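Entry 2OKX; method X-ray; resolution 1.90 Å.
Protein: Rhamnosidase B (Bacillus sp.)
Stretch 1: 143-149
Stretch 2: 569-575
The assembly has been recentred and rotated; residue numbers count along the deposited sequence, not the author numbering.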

# COMPACT_ATOMS: atom_id res chain seq x y z
N ARG A 143 -14.32 -4.69 4.98
CA ARG A 143 -13.25 -3.75 5.23
C ARG A 143 -12.20 -4.32 4.28
O ARG A 143 -11.99 -5.54 4.24
CB ARG A 143 -12.77 -3.84 6.68
CG ARG A 143 -11.54 -2.99 7.00
CD ARG A 143 -11.82 -1.50 6.91
NE ARG A 143 -10.58 -0.74 6.92
CZ ARG A 143 -9.81 -0.55 7.99
NH1 ARG A 143 -10.15 -1.06 9.17
NH2 ARG A 143 -8.67 0.13 7.87
N MET A 144 -11.56 -3.46 3.50
CA MET A 144 -10.57 -3.92 2.53
C MET A 144 -9.32 -4.53 3.16
O MET A 144 -8.92 -5.64 2.80
CB MET A 144 -10.17 -2.75 1.63
CG MET A 144 -9.39 -3.14 0.39
SD MET A 144 -9.34 -1.73 -0.73
CE MET A 144 -7.92 -2.15 -1.78
N ALA A 145 -8.72 -3.81 4.10
CA ALA A 145 -7.52 -4.27 4.77
C ALA A 145 -7.27 -3.39 5.98
O ALA A 145 -7.85 -2.30 6.09
CB ALA A 145 -6.32 -4.19 3.81
N CYS A 146 -6.42 -3.84 6.89
CA CYS A 146 -6.13 -3.04 8.07
C CYS A 146 -5.56 -1.68 7.66
O CYS A 146 -5.71 -0.70 8.38
CB CYS A 146 -5.16 -3.77 9.01
SG CYS A 146 -3.49 -4.05 8.35
N GLN A 147 -4.93 -1.63 6.49
CA GLN A 147 -4.31 -0.40 6.01
C GLN A 147 -5.22 0.50 5.19
O GLN A 147 -4.99 1.71 5.10
CB GLN A 147 -3.08 -0.71 5.14
CG GLN A 147 -2.05 -1.67 5.75
CD GLN A 147 -2.32 -3.12 5.39
OE1 GLN A 147 -3.38 -3.45 4.87
NE2 GLN A 147 -1.35 -3.99 5.68
N GLN A 148 -6.27 -0.07 4.60
CA GLN A 148 -7.11 0.71 3.71
C GLN A 148 -8.58 0.93 4.06
O GLN A 148 -8.98 0.82 5.22
CB GLN A 148 -7.00 0.09 2.31
CG GLN A 148 -5.58 -0.39 1.99
CD GLN A 148 -5.31 -0.44 0.50
OE1 GLN A 148 -4.77 -1.42 -0.03
NE2 GLN A 148 -5.68 0.63 -0.19
N GLY A 149 -9.37 1.26 3.04
CA GLY A 149 -10.79 1.52 3.24
C GLY A 149 -11.69 0.30 3.14
O GLY A 149 -11.52 -0.66 3.89
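Stretch 2 569-575: PSYEQVF

How does stretch 2 approach stretch 1? Both segments are irregular, with neither helix nor strand, so no crossing angle describes them. Stretch 1 is a compact turn, closed by the backbone bonds from Met-144 N to Gly-149 O (2.8 Å) and from Gln-148 N to Ala-145 O (3.1 Å). Arg-143 reinforces it from within, its NE and NH2 each donating to Gln-148 O at 2.8 Å. Against this turn the two chains run in the same sense where they come nearest: Ala-145 CA lies 7.4 Å from Tyr-571 CA, and Gln-147 CA lies 5.5 Å from Glu-572 CA. The segments are more than 400 residues apart in sequence and bury 300 Å² between them.

What do the first residues of stretch 2 offer? Mostly backbone. Pro-569 makes no contact across the interface and points its CA-to-CB bond away, as do Ser-570 and Tyr-571. The carbonyls of the latter two nevertheless reach stretch 1: Ser-570 O lies 3.1 Å from Gln-148 OE1, and Tyr-571 O lies 3.0 Å from the same atom. Tyr-571 O also lies 3.4 Å from Gln-147 OE1 and 4.0 Å from Ala-145 CB. The oxygen-to-oxygen approaches suggest that both glutamine amides are turned over in the model, so their hydrogen bonding remains open.

Which residue of stretch 2 is most covered by stretch 1? Glu-572, with 48 Å² of its surface covered. Its backbone, with phi near -120° and psi near -48°, places Glu-572 O 3.2 Å from Gln-148 CD, while its CA-to-CB bond points sideways, and Glu-572 CD lies 3.4 Å from Gln-147 NE2. Gln-148 thus lies near its carbonyl and Gln-147 near its carboxylate.

How does the chain finish? Gln-573 takes a left-handed backbone conformation, phi 60° and psi 34°. Its CA-to-CB bond points sideways, but the extended side chain comes nearer at its end: Gln-573 OE1 lies 3.0 Å from Gln-148 NE2, and Gln-573 NE2 lies 4.1 Å from Met-144 CE. That amide is anchored within its own segment by a bond from Gln-573 NE2 to Pro-569 O at 2.8 Å. Val-574 (phi -105°, psi 140°) is extended and points its CA-to-CB bond toward stretch 1, its CG2 packing 3.8 Å from Gln-147 CB in an apolar contact. Phe-575 is out of reach, and the contact ends there.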

# COMPACT_ATOMS: atom_id res chain seq x y z
N PRO A 569 1.02 -1.23 -4.48
CA PRO A 569 -0.30 -0.84 -4.97
C PRO A 569 -1.43 -1.81 -4.59
O PRO A 569 -2.61 -1.46 -4.69
CB PRO A 569 -0.10 -0.79 -6.47
CG PRO A 569 0.81 -1.98 -6.70
CD PRO A 569 1.82 -1.84 -5.56
N SER A 570 -1.07 -3.01 -4.16
CA SER A 570 -2.08 -4.01 -3.81
C SER A 570 -2.49 -4.04 -2.34
O SER A 570 -3.51 -3.46 -1.97
CB SER A 570 -1.60 -5.41 -4.24
OG SER A 570 -0.36 -5.74 -3.64
N TYR A 571 -1.68 -4.69 -1.51
CA TYR A 571 -2.00 -4.81 -0.09
C TYR A 571 -2.17 -3.55 0.74
O TYR A 571 -3.12 -3.45 1.52
CB TYR A 571 -0.97 -5.71 0.63
CG TYR A 571 -0.94 -7.13 0.12
CD1 TYR A 571 -0.15 -7.48 -0.98
CD2 TYR A 571 -1.73 -8.12 0.70
CE1 TYR A 571 -0.16 -8.78 -1.49
CE2 TYR A 571 -1.76 -9.42 0.19
CZ TYR A 571 -0.97 -9.74 -0.90
OH TYR A 571 -1.03 -11.00 -1.44
N GLU A 572 -1.29 -2.56 0.57
CA GLU A 572 -1.36 -1.38 1.42
C GLU A 572 -1.59 0.01 0.82
O GLU A 572 -2.44 0.76 1.32
CB GLU A 572 -0.12 -1.35 2.32
CG GLU A 572 0.29 -2.75 2.80
CD GLU A 572 1.25 -2.73 3.98
OE1 GLU A 572 1.88 -3.78 4.25
OE2 GLU A 572 1.36 -1.68 4.64
N GLN A 573 -0.83 0.38 -0.21
CA GLN A 573 -0.96 1.70 -0.82
C GLN A 573 -0.64 2.75 0.26
O GLN A 573 -1.21 3.84 0.29
CB GLN A 573 -2.38 1.92 -1.35
CG GLN A 573 -2.74 1.06 -2.57
CD GLN A 573 -4.23 1.03 -2.87
OE1 GLN A 573 -4.94 2.02 -2.69
NE2 GLN A 573 -4.72 -0.12 -3.34
N VAL A 574 0.29 2.38 1.14
CA VAL A 574 0.71 3.24 2.25
C VAL A 574 2.07 3.90 2.05
O VAL A 574 3.01 3.28 1.54
CB VAL A 574 0.77 2.41 3.57
CG1 VAL A 574 1.38 3.24 4.69
CG2 VAL A 574 -0.63 1.95 3.95
N PHE A 575 2.18 5.16 2.46
CA PHE A 575 3.45 5.85 2.36
C PHE A 575 4.33 5.43 3.53
O PHE A 575 4.24 5.98 4.63
CB PHE A 575 3.25 7.38 2.37
CG PHE A 575 4.52 8.16 2.63
CD1 PHE A 575 5.76 7.68 2.22
CD2 PHE A 575 4.47 9.38 3.30
CE1 PHE A 575 6.93 8.40 2.47
CE2 PHE A 575 5.63 10.11 3.55
CZ PHE A 575 6.86 9.62 3.14